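Local atomic coordinates of NDP-N-acetyl-D-galactosaminuronic acid dehydrogenase (Methanosarcina mazei Go1, PDB entry 3G79), a protein that probably oxidises UDP-N-acetyl-mannosamine to the corresponding uronic acid with two molecules of NAD(+), as a member of the UDP-glucose/GDP-mannose dehydrogenase family. Residues 38-51 against 88-102. Sequence-based numbering, arbitrary orientation.
Sequences ADAPCFEKVLGFQR and GKFECTPDFSRISEL
One face of the Phe49 ring carries Ile99, whose CG1 stands 4.2 Å from the ring centroid in a CH-pi contact. At the ring edge, Asp95 O lies 3.3 Å from Phe49 CE1. The Phe96 ring meets Phe49 obliquely, with planes at 32°. Phe49 CD1 lies over one face of the Phe96 ring, offset toward the rim, and Arg51 N is at its edge. Phe49 CG is anti to its carbonyl carbon (chi1 -70°), which turns the ring onto the 3-10 segment 96-101. Leu47 shares this face of the sheet, and its CD1 packs 3.7 Å from Leu102 CD2. Strands 45-49 and 90-93 run parallel, joined by backbone bonds from Val46 N to Lys89 O through Gln50 N to Thr93 O. Lys89 bends at chi3 (89°) and carries NZ to the carbonyls of Ala38, Ala40 and Phe43. Lys89 NZ donates to Ala40 O at 2.9 Å, from above the carbonyl plane. Phe43 N reaches that oxygen from the opposite face. The bonds to Ala38 O and Phe43 O are weak, and a water also accepts from NZ. A methionine in place of Lys89 would probably leave the Ala40 carbonyl with one donor fewer and residues 40-43 less firmly held. Glu91 forms a salt bridge with Arg98, its hydrogen bonds weak, and a long one with Lys45 (Lys45 NZ to Glu91 OE2 3.8 Å). Strand 90-93 is outermost in the Rossmann-type NAD-binding sheet within this chain, and 45-49 joins it to strand 20-24. The chemistry implies an apolar interior; Glu91 probably offsets part of the positive charge of Lys45 and Arg98, and Lys89 the polarity of its gathered carbonyls.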
ATOM      1  N   ALA A  38     -22.763  28.673 -11.123  1.00 26.99           N
ATOM      2  CA  ALA A  38     -23.557  29.883 -11.265  1.00 27.19           C
ATOM      3  C   ALA A  38     -23.335  30.865 -10.083  1.00 28.54           C
ATOM      4  O   ALA A  38     -23.445  32.079 -10.238  1.00 26.83           O
ATOM      5  CB  ALA A  38     -25.068  29.549 -11.494  1.00 26.40           C
ATOM      6  N   ASP A  39     -22.972  30.331  -8.917  1.00 30.96           N
ATOM      7  CA  ASP A  39     -22.684  31.176  -7.746  1.00 32.10           C
ATOM      8  C   ASP A  39     -21.296  31.826  -7.822  1.00 32.93           C
ATOM      9  O   ASP A  39     -21.030  32.778  -7.124  1.00 32.99           O
ATOM     10  CB  ASP A  39     -22.802  30.367  -6.431  1.00 31.81           C
ATOM     11  CG  ASP A  39     -22.786  31.261  -5.200  1.00 51.74           C
ATOM     12  OD1 ASP A  39     -22.029  30.943  -4.234  1.00 32.79           O
ATOM     13  OD2 ASP A  39     -23.511  32.305  -5.220  1.00 31.41           O
ATOM     14  N   ALA A  40     -20.402  31.294  -8.654  1.00 32.95           N
ATOM     15  CA  ALA A  40     -19.078  31.841  -8.716  1.00 32.60           C
ATOM     16  C   ALA A  40     -19.176  33.201  -9.375  1.00 33.02           C
ATOM     17  O   ALA A  40     -19.606  33.293 -10.509  1.00 33.66           O
ATOM     18  CB  ALA A  40     -18.153  30.909  -9.489  1.00 32.65           C
ATOM     19  N   PRO A  41     -18.811  34.276  -8.655  1.00 33.99           N
ATOM     20  CA  PRO A  41     -18.784  35.558  -9.347  1.00 34.47           C
ATOM     21  C   PRO A  41     -17.656  35.324 -10.316  1.00 35.37           C
ATOM     22  O   PRO A  41     -16.819  34.478 -10.044  1.00 37.18           O
ATOM     23  CB  PRO A  41     -18.309  36.536  -8.266  1.00 34.61           C
ATOM     24  CG  PRO A  41     -18.295  35.752  -6.948  1.00 37.57           C
ATOM     25  CD  PRO A  41     -18.086  34.329  -7.366  1.00 33.83           C
ATOM     26  N   CYS A  42     -17.605  36.017 -11.433  1.00 33.51           N
ATOM     27  CA  CYS A  42     -16.671  35.598 -12.520  1.00 31.18           C
ATOM     28  C   CYS A  42     -17.382  34.786 -13.594  1.00 29.29           C
ATOM     29  O   CYS A  42     -17.093  34.984 -14.735  1.00 29.05           O
ATOM     30  CB  CYS A  42     -15.300  34.985 -12.073  1.00 29.22           C
ATOM     31  SG  CYS A  42     -14.959  33.156 -12.339  1.00 41.92           S
ATOM     32  N   PHE A  43     -18.331  33.929 -13.249  1.00 29.81           N
ATOM     33  CA  PHE A  43     -19.206  33.328 -14.297  1.00 30.94           C
ATOM     34  C   PHE A  43     -20.508  34.132 -14.380  1.00 32.49           C
ATOM     35  O   PHE A  43     -20.900  34.753 -13.398  1.00 32.25           O
ATOM     36  CB  PHE A  43     -19.438  31.830 -14.059  1.00 30.19           C
ATOM     37  CG  PHE A  43     -18.156  30.992 -14.109  1.00 23.78           C
ATOM     38  CD1 PHE A  43     -17.242  31.171 -15.116  1.00 29.63           C
ATOM     39  CD2 PHE A  43     -17.894  30.032 -13.136  1.00 30.52           C
ATOM     40  CE1 PHE A  43     -16.093  30.418 -15.167  1.00 24.50           C
ATOM     41  CE2 PHE A  43     -16.713  29.259 -13.158  1.00 24.08           C
ATOM     42  CZ  PHE A  43     -15.819  29.469 -14.180  1.00 30.58           C
ATOM     43  N   GLU A  44     -21.154  34.175 -15.541  1.00 34.20           N
ATOM     44  CA  GLU A  44     -22.324  35.062 -15.691  1.00 36.65           C
ATOM     45  C   GLU A  44     -23.647  34.317 -15.564  1.00 37.89           C
ATOM     46  O   GLU A  44     -24.578  34.791 -14.910  1.00 39.03           O
ATOM     47  CB  GLU A  44     -22.305  35.848 -17.020  1.00 37.32           C
ATOM     48  CG  GLU A  44     -21.356  37.058 -17.062  1.00 64.56           C
ATOM     49  CD  GLU A  44     -21.158  37.667 -18.474  1.00 39.64           C
ATOM     50  OE1 GLU A  44     -20.339  38.610 -18.589  1.00 64.86           O
ATOM     51  OE2 GLU A  44     -21.809  37.217 -19.458  1.00 64.66           O
ATOM     52  N   LYS A  45     -23.726  33.162 -16.216  1.00 37.61           N
ATOM     53  CA  LYS A  45     -24.985  32.466 -16.406  1.00 37.97           C
ATOM     54  C   LYS A  45     -24.710  31.045 -16.805  1.00 36.49           C
ATOM     55  O   LYS A  45     -23.927  30.781 -17.734  1.00 37.35           O
ATOM     56  CB  LYS A  45     -25.869  33.140 -17.474  1.00 40.11           C
ATOM     57  CG  LYS A  45     -27.136  32.320 -17.815  1.00 54.04           C
ATOM     58  CD  LYS A  45     -28.277  33.167 -18.416  1.00 43.50           C
ATOM     59  CE  LYS A  45     -29.325  33.564 -17.372  1.00 54.61           C
ATOM     60  NZ  LYS A  45     -29.998  32.351 -16.832  1.00 44.05           N
ATOM     61  N   VAL A  46     -25.360  30.139 -16.083  1.00 34.29           N
ATOM     62  CA  VAL A  46     -25.274  28.716 -16.320  1.00 32.80           C
ATOM     63  C   VAL A  46     -26.635  28.222 -16.788  1.00 31.94           C
ATOM     64  O   VAL A  46     -27.665  28.641 -16.278  1.00 32.04           O
ATOM     65  CB  VAL A  46     -24.843  27.978 -15.026  1.00 32.86           C
ATOM     66  CG1 VAL A  46     -24.883  26.442 -15.190  1.00 20.61           C
ATOM     67  CG2 VAL A  46     -23.447  28.500 -14.525  1.00 20.51           C
ATOM     68  N   LEU A  47     -26.622  27.331 -17.765  1.00 31.34           N
ATOM     69  CA  LEU A  47     -27.810  26.649 -18.215  1.00 31.29           C
ATOM     70  C   LEU A  47     -27.700  25.223 -17.778  1.00 31.51           C
ATOM     71  O   LEU A  47     -26.639  24.605 -17.926  1.00 33.21           O
ATOM     72  CB  LEU A  47     -27.896  26.700 -19.738  1.00 31.84           C
ATOM     73  CG  LEU A  47     -28.032  28.077 -20.410  1.00 29.95           C
ATOM     74  CD1 LEU A  47     -27.935  27.930 -21.897  1.00 32.97           C
ATOM     75  CD2 LEU A  47     -29.330  28.809 -20.058  1.00 32.18           C
ATOM     76  N   GLY A  48     -28.780  24.700 -17.209  1.00 30.33           N
ATOM     77  CA  GLY A  48     -28.907  23.283 -16.934  1.00 28.99           C
ATOM     78  C   GLY A  48     -29.900  22.662 -17.921  1.00 28.70           C
ATOM     79  O   GLY A  48     -31.022  23.188 -18.160  1.00 28.43           O
ATOM     80  N   PHE A  49     -29.504  21.523 -18.466  1.00 27.82           N
ATOM     81  CA  PHE A  49     -30.233  20.921 -19.539  1.00 27.81           C
ATOM     82  C   PHE A  49     -31.021  19.700 -19.085  1.00 31.44           C
ATOM     83  O   PHE A  49     -30.446  18.726 -18.552  1.00 32.24           O
ATOM     84  CB  PHE A  49     -29.290  20.655 -20.718  1.00 25.24           C
ATOM     85  CG  PHE A  49     -28.843  21.926 -21.381  1.00 21.17           C
ATOM     86  CD1 PHE A  49     -29.665  22.557 -22.314  1.00 23.16           C
ATOM     87  CD2 PHE A  49     -27.632  22.536 -21.008  1.00 23.64           C
ATOM     88  CE1 PHE A  49     -29.298  23.748 -22.880  1.00 20.54           C
ATOM     89  CE2 PHE A  49     -27.261  23.732 -21.566  1.00 20.54           C
ATOM     90  CZ  PHE A  49     -28.084  24.349 -22.487  1.00 22.93           C
ATOM     91  N   GLN A  50     -32.346  19.819 -19.266  1.00 33.62           N
ATOM     92  CA  GLN A  50     -33.347  18.755 -19.040  1.00 36.15           C
ATOM     93  C   GLN A  50     -34.445  18.611 -20.131  1.00 38.91           C
ATOM     94  O   GLN A  50     -35.135  19.571 -20.468  1.00 39.32           O
ATOM     95  CB  GLN A  50     -34.065  18.989 -17.713  1.00 35.56           C
ATOM     96  CG  GLN A  50     -33.843  17.918 -16.682  1.00 43.11           C
ATOM     97  CD  GLN A  50     -34.342  16.560 -17.107  1.00 34.59           C
ATOM     98  OE1 GLN A  50     -33.765  15.541 -16.738  1.00 43.33           O
ATOM     99  NE2 GLN A  50     -35.382  16.534 -17.890  1.00 41.94           N
ATOM    100  N   ARG A  51     -34.622  17.407 -20.659  1.00 41.56           N
ATOM    101  CA  ARG A  51     -35.826  17.039 -21.445  1.00 44.00           C
ATOM    102  C   ARG A  51     -37.103  17.146 -20.570  1.00 45.67           C
ATOM    103  O   ARG A  51     -37.014  17.104 -19.347  1.00 45.35           O
ATOM    104  CB  ARG A  51     -35.666  15.575 -21.898  1.00 44.84           C
ATOM    105  CG  ARG A  51     -36.102  15.212 -23.332  1.00 63.98           C
ATOM    106  CD  ARG A  51     -36.675  13.797 -23.369  1.00 46.88           C
ATOM    107  NE  ARG A  51     -35.986  12.866 -24.282  1.00 64.86           N
ATOM    108  CZ  ARG A  51     -35.005  12.014 -23.936  1.00 48.57           C
ATOM    109  NH1 ARG A  51     -34.540  11.960 -22.686  1.00 64.76           N
ATOM    110  NH2 ARG A  51     -34.480  11.204 -24.855  1.00 64.92           N
ATOM    111  N   GLY A  88     -30.636  35.532 -11.089  1.00 39.14           N
ATOM    112  CA  GLY A  88     -30.688  35.260 -12.516  1.00 38.00           C
ATOM    113  C   GLY A  88     -29.427  34.695 -13.143  1.00 36.67           C
ATOM    114  O   GLY A  88     -29.157  34.996 -14.301  1.00 36.96           O
ATOM    115  N   LYS A  89     -28.671  33.883 -12.395  1.00 34.65           N
ATOM    116  CA  LYS A  89     -27.438  33.263 -12.922  1.00 33.59           C
ATOM    117  C   LYS A  89     -27.605  31.771 -13.312  1.00 33.59           C
ATOM    118  O   LYS A  89     -26.652  31.097 -13.778  1.00 33.32           O
ATOM    119  CB  LYS A  89     -26.286  33.398 -11.910  1.00 31.86           C
ATOM    120  CG  LYS A  89     -25.814  34.827 -11.722  1.00 29.39           C
ATOM    121  CD  LYS A  89     -24.655  34.879 -10.813  1.00 28.96           C
ATOM    122  CE  LYS A  89     -23.370  34.720 -11.586  1.00 28.75           C
ATOM    123  NZ  LYS A  89     -22.222  34.548 -10.643  1.00 28.16           N
ATOM    124  N   PHE A  90     -28.798  31.252 -13.081  1.00 32.99           N
ATOM    125  CA  PHE A  90     -29.069  29.873 -13.396  1.00 33.41           C
ATOM    126  C   PHE A  90     -30.496  29.697 -13.898  1.00 34.48           C
ATOM    127  O   PHE A  90     -31.421  30.345 -13.420  1.00 34.42           O
ATOM    128  CB  PHE A  90     -28.808  28.993 -12.186  1.00 32.61           C
ATOM    129  CG  PHE A  90     -29.222  27.571 -12.382  1.00 36.68           C
ATOM    130  CD1 PHE A  90     -28.466  26.706 -13.169  1.00 32.94           C
ATOM    131  CD2 PHE A  90     -30.388  27.086 -11.805  1.00 33.66           C
ATOM    132  CE1 PHE A  90     -28.847  25.403 -13.362  1.00 35.65           C
ATOM    133  CE2 PHE A  90     -30.761  25.743 -11.996  1.00 36.90           C
ATOM    134  CZ  PHE A  90     -29.983  24.923 -12.779  1.00 31.80           C
ATOM    135  N   GLU A  91     -30.644  28.814 -14.874  1.00 35.50           N
ATOM    136  CA  GLU A  91     -31.922  28.531 -15.500  1.00 36.62           C
ATOM    137  C   GLU A  91     -31.848  27.120 -16.048  1.00 35.98           C
ATOM    138  O   GLU A  91     -30.816  26.717 -16.588  1.00 36.02           O
ATOM    139  CB  GLU A  91     -32.179  29.503 -16.649  1.00 37.75           C
ATOM    140  CG  GLU A  91     -33.524  29.308 -17.329  1.00 51.32           C
ATOM    141  CD  GLU A  91     -33.620  30.023 -18.668  1.00 39.31           C
ATOM    142  OE1 GLU A  91     -34.614  29.763 -19.411  1.00 51.25           O
ATOM    143  OE2 GLU A  91     -32.694  30.824 -18.973  1.00 51.25           O
ATOM    144  N   CYS A  92     -32.935  26.376 -15.883  1.00 35.01           N
ATOM    145  CA  CYS A  92     -33.077  25.050 -16.453  1.00 34.28           C
ATOM    146  C   CYS A  92     -33.946  25.151 -17.709  1.00 33.59           C
ATOM    147  O   CYS A  92     -35.001  25.798 -17.710  1.00 33.28           O
ATOM    148  CB  CYS A  92     -33.701  24.115 -15.419  1.00 34.41           C
ATOM    149  SG  CYS A  92     -33.655  22.343 -15.772  1.00 38.34           S
ATOM    150  N   THR A  93     -33.472  24.542 -18.787  1.00 33.57           N
ATOM    151  CA  THR A  93     -34.167  24.562 -20.075  1.00 32.78           C
ATOM    152  C   THR A  93     -34.086  23.208 -20.783  1.00 31.98           C
ATOM    153  O   THR A  93     -33.078  22.501 -20.648  1.00 31.76           O
ATOM    154  CB  THR A  93     -33.661  25.696 -20.994  1.00 33.15           C
ATOM    155  OG1 THR A  93     -34.502  25.819 -22.160  1.00 42.90           O
ATOM    156  CG2 THR A  93     -32.191  25.467 -21.415  1.00 43.42           C
ATOM    157  N   PRO A  94     -35.193  22.818 -21.477  1.00 31.91           N
ATOM    158  CA  PRO A  94     -35.360  21.608 -22.337  1.00 31.26           C
ATOM    159  C   PRO A  94     -34.752  21.813 -23.733  1.00 30.96           C
ATOM    160  O   PRO A  94     -34.719  20.901 -24.574  1.00 30.80           O
ATOM    161  CB  PRO A  94     -36.886  21.495 -22.445  1.00 30.85           C
ATOM    162  CG  PRO A  94     -37.355  22.974 -22.378  1.00 27.56           C
ATOM    163  CD  PRO A  94     -36.492  23.516 -21.274  1.00 31.19           C
ATOM    164  N   ASP A  95     -34.262  23.023 -23.946  1.00 30.82           N
ATOM    165  CA  ASP A  95     -33.822  23.468 -25.244  1.00 31.40           C
ATOM    166  C   ASP A  95     -32.289  23.370 -25.438  1.00 31.21           C
ATOM    167  O   ASP A  95     -31.543  24.335 -25.264  1.00 31.08           O
ATOM    168  CB  ASP A  95     -34.351  24.898 -25.485  1.00 31.48           C
ATOM    169  CG  ASP A  95     -33.999  25.414 -26.840  1.00 38.92           C
ATOM    170  OD1 ASP A  95     -33.616  24.564 -27.688  1.00 31.35           O
ATOM    171  OD2 ASP A  95     -34.116  26.644 -27.047  1.00 30.57           O
ATOM    172  N   PHE A  96     -31.862  22.193 -25.880  1.00 31.16           N
ATOM    173  CA  PHE A  96     -30.465  21.843 -26.087  1.00 29.86           C
ATOM    174  C   PHE A  96     -29.712  22.672 -27.123  1.00 29.20           C
ATOM    175  O   PHE A  96     -28.455  22.768 -27.083  1.00 26.71           O
ATOM    176  CB  PHE A  96     -30.401  20.401 -26.462  1.00 29.03           C
ATOM    177  CG  PHE A  96     -30.609  19.491 -25.321  1.00 35.96           C
ATOM    178  CD1 PHE A  96     -29.520  18.952 -24.645  1.00 29.43           C
ATOM    179  CD2 PHE A  96     -31.892  19.138 -24.918  1.00 29.47           C
ATOM    180  CE1 PHE A  96     -29.706  18.071 -23.594  1.00 36.18           C
ATOM    181  CE2 PHE A  96     -32.078  18.263 -23.855  1.00 35.87           C
ATOM    182  CZ  PHE A  96     -30.991  17.737 -23.193  1.00 29.16           C
ATOM    183  N   SER A  97     -30.488  23.270 -28.031  1.00 30.05           N
ATOM    184  CA  SER A  97     -29.966  24.138 -29.090  1.00 31.21           C
ATOM    185  C   SER A  97     -29.164  25.273 -28.500  1.00 32.44           C
ATOM    186  O   SER A  97     -28.197  25.732 -29.099  1.00 33.78           O
ATOM    187  CB  SER A  97     -31.097  24.676 -29.996  1.00 31.29           C
ATOM    188  OG  SER A  97     -31.701  25.834 -29.445  1.00 26.10           O
ATOM    189  N   ARG A  98     -29.563  25.718 -27.321  1.00 33.06           N
ATOM    190  CA  ARG A  98     -28.829  26.763 -26.595  1.00 34.38           C
ATOM    191  C   ARG A  98     -27.428  26.378 -26.073  1.00 33.41           C
ATOM    192  O   ARG A  98     -26.721  27.216 -25.491  1.00 33.39           O
ATOM    193  CB  ARG A  98     -29.629  27.211 -25.384  1.00 36.29           C
ATOM    194  CG  ARG A  98     -30.953  27.793 -25.658  1.00 47.74           C
ATOM    195  CD  ARG A  98     -31.148  28.783 -24.546  1.00 40.13           C
ATOM    196  NE  ARG A  98     -32.516  28.858 -24.092  1.00 48.58           N
ATOM    197  CZ  ARG A  98     -32.894  29.481 -22.982  1.00 42.68           C
ATOM    198  NH1 ARG A  98     -31.985  30.097 -22.198  1.00 47.69           N
ATOM    199  NH2 ARG A  98     -34.204  29.490 -22.685  1.00 49.01           N
ATOM    200  N   ILE A  99     -27.053  25.115 -26.202  1.00 32.85           N
ATOM    201  CA  ILE A  99     -25.655  24.725 -25.992  1.00 33.07           C
ATOM    202  C   ILE A  99     -24.823  25.641 -26.898  1.00 33.68           C
ATOM    203  O   ILE A  99     -23.757  26.164 -26.512  1.00 34.03           O
ATOM    204  CB  ILE A  99     -25.424  23.220 -26.338  1.00 32.72           C
ATOM    205  CG1 ILE A  99     -26.020  22.317 -25.242  1.00 20.89           C
ATOM    206  CG2 ILE A  99     -23.944  22.911 -26.583  1.00 19.86           C
ATOM    207  CD1 ILE A  99     -26.372  20.933 -25.770  1.00 32.19           C
ATOM    208  N   SER A 100     -25.359  25.896 -28.085  1.00 33.46           N
ATOM    209  CA  SER A 100     -24.700  26.809 -28.993  1.00 33.13           C
ATOM    210  C   SER A 100     -24.226  28.124 -28.395  1.00 32.68           C
ATOM    211  O   SER A 100     -23.225  28.662 -28.874  1.00 34.39           O
ATOM    212  CB  SER A 100     -25.496  27.018 -30.265  1.00 32.89           C
ATOM    213  OG  SER A 100     -25.172  25.977 -31.168  1.00 43.23           O
ATOM    214  N   GLU A 101     -24.912  28.642 -27.379  1.00 31.04           N
ATOM    215  CA  GLU A 101     -24.587  29.973 -26.873  1.00 31.83           C
ATOM    216  C   GLU A 101     -23.403  29.949 -25.875  1.00 31.95           C
ATOM    217  O   GLU A 101     -23.009  30.989 -25.369  1.00 32.87           O
ATOM    218  CB  GLU A 101     -25.800  30.606 -26.156  1.00 33.42           C
ATOM    219  CG  GLU A 101     -27.194  30.563 -26.871  1.00 42.23           C
ATOM    220  CD  GLU A 101     -28.384  30.800 -25.896  1.00 34.91           C
ATOM    221  OE1 GLU A 101     -29.497  31.168 -26.373  1.00 41.79           O
ATOM    222  OE2 GLU A 101     -28.197  30.629 -24.663  1.00 41.49           O
ATOM    223  N   LEU A 102     -22.847  28.779 -25.572  1.00 30.62           N
ATOM    224  CA  LEU A 102     -21.953  28.659 -24.415  1.00 29.75           C
ATOM    225  C   LEU A 102     -20.478  28.677 -24.704  1.00 27.66           C
ATOM    226  O   LEU A 102     -20.041  28.310 -25.787  1.00 27.40           O
ATOM    227  CB  LEU A 102     -22.245  27.381 -23.619  1.00 30.38           C
ATOM    228  CG  LEU A 102     -23.713  27.097 -23.394  1.00 28.43           C
ATOM    229  CD1 LEU A 102     -23.855  25.698 -22.834  1.00 30.89           C
ATOM    230  CD2 LEU A 102     -24.242  28.150 -22.453  1.00 30.62           C
TER
HETATM  231  O   HOH W   1     -22.623  35.681  -7.972  1.00 36.83           O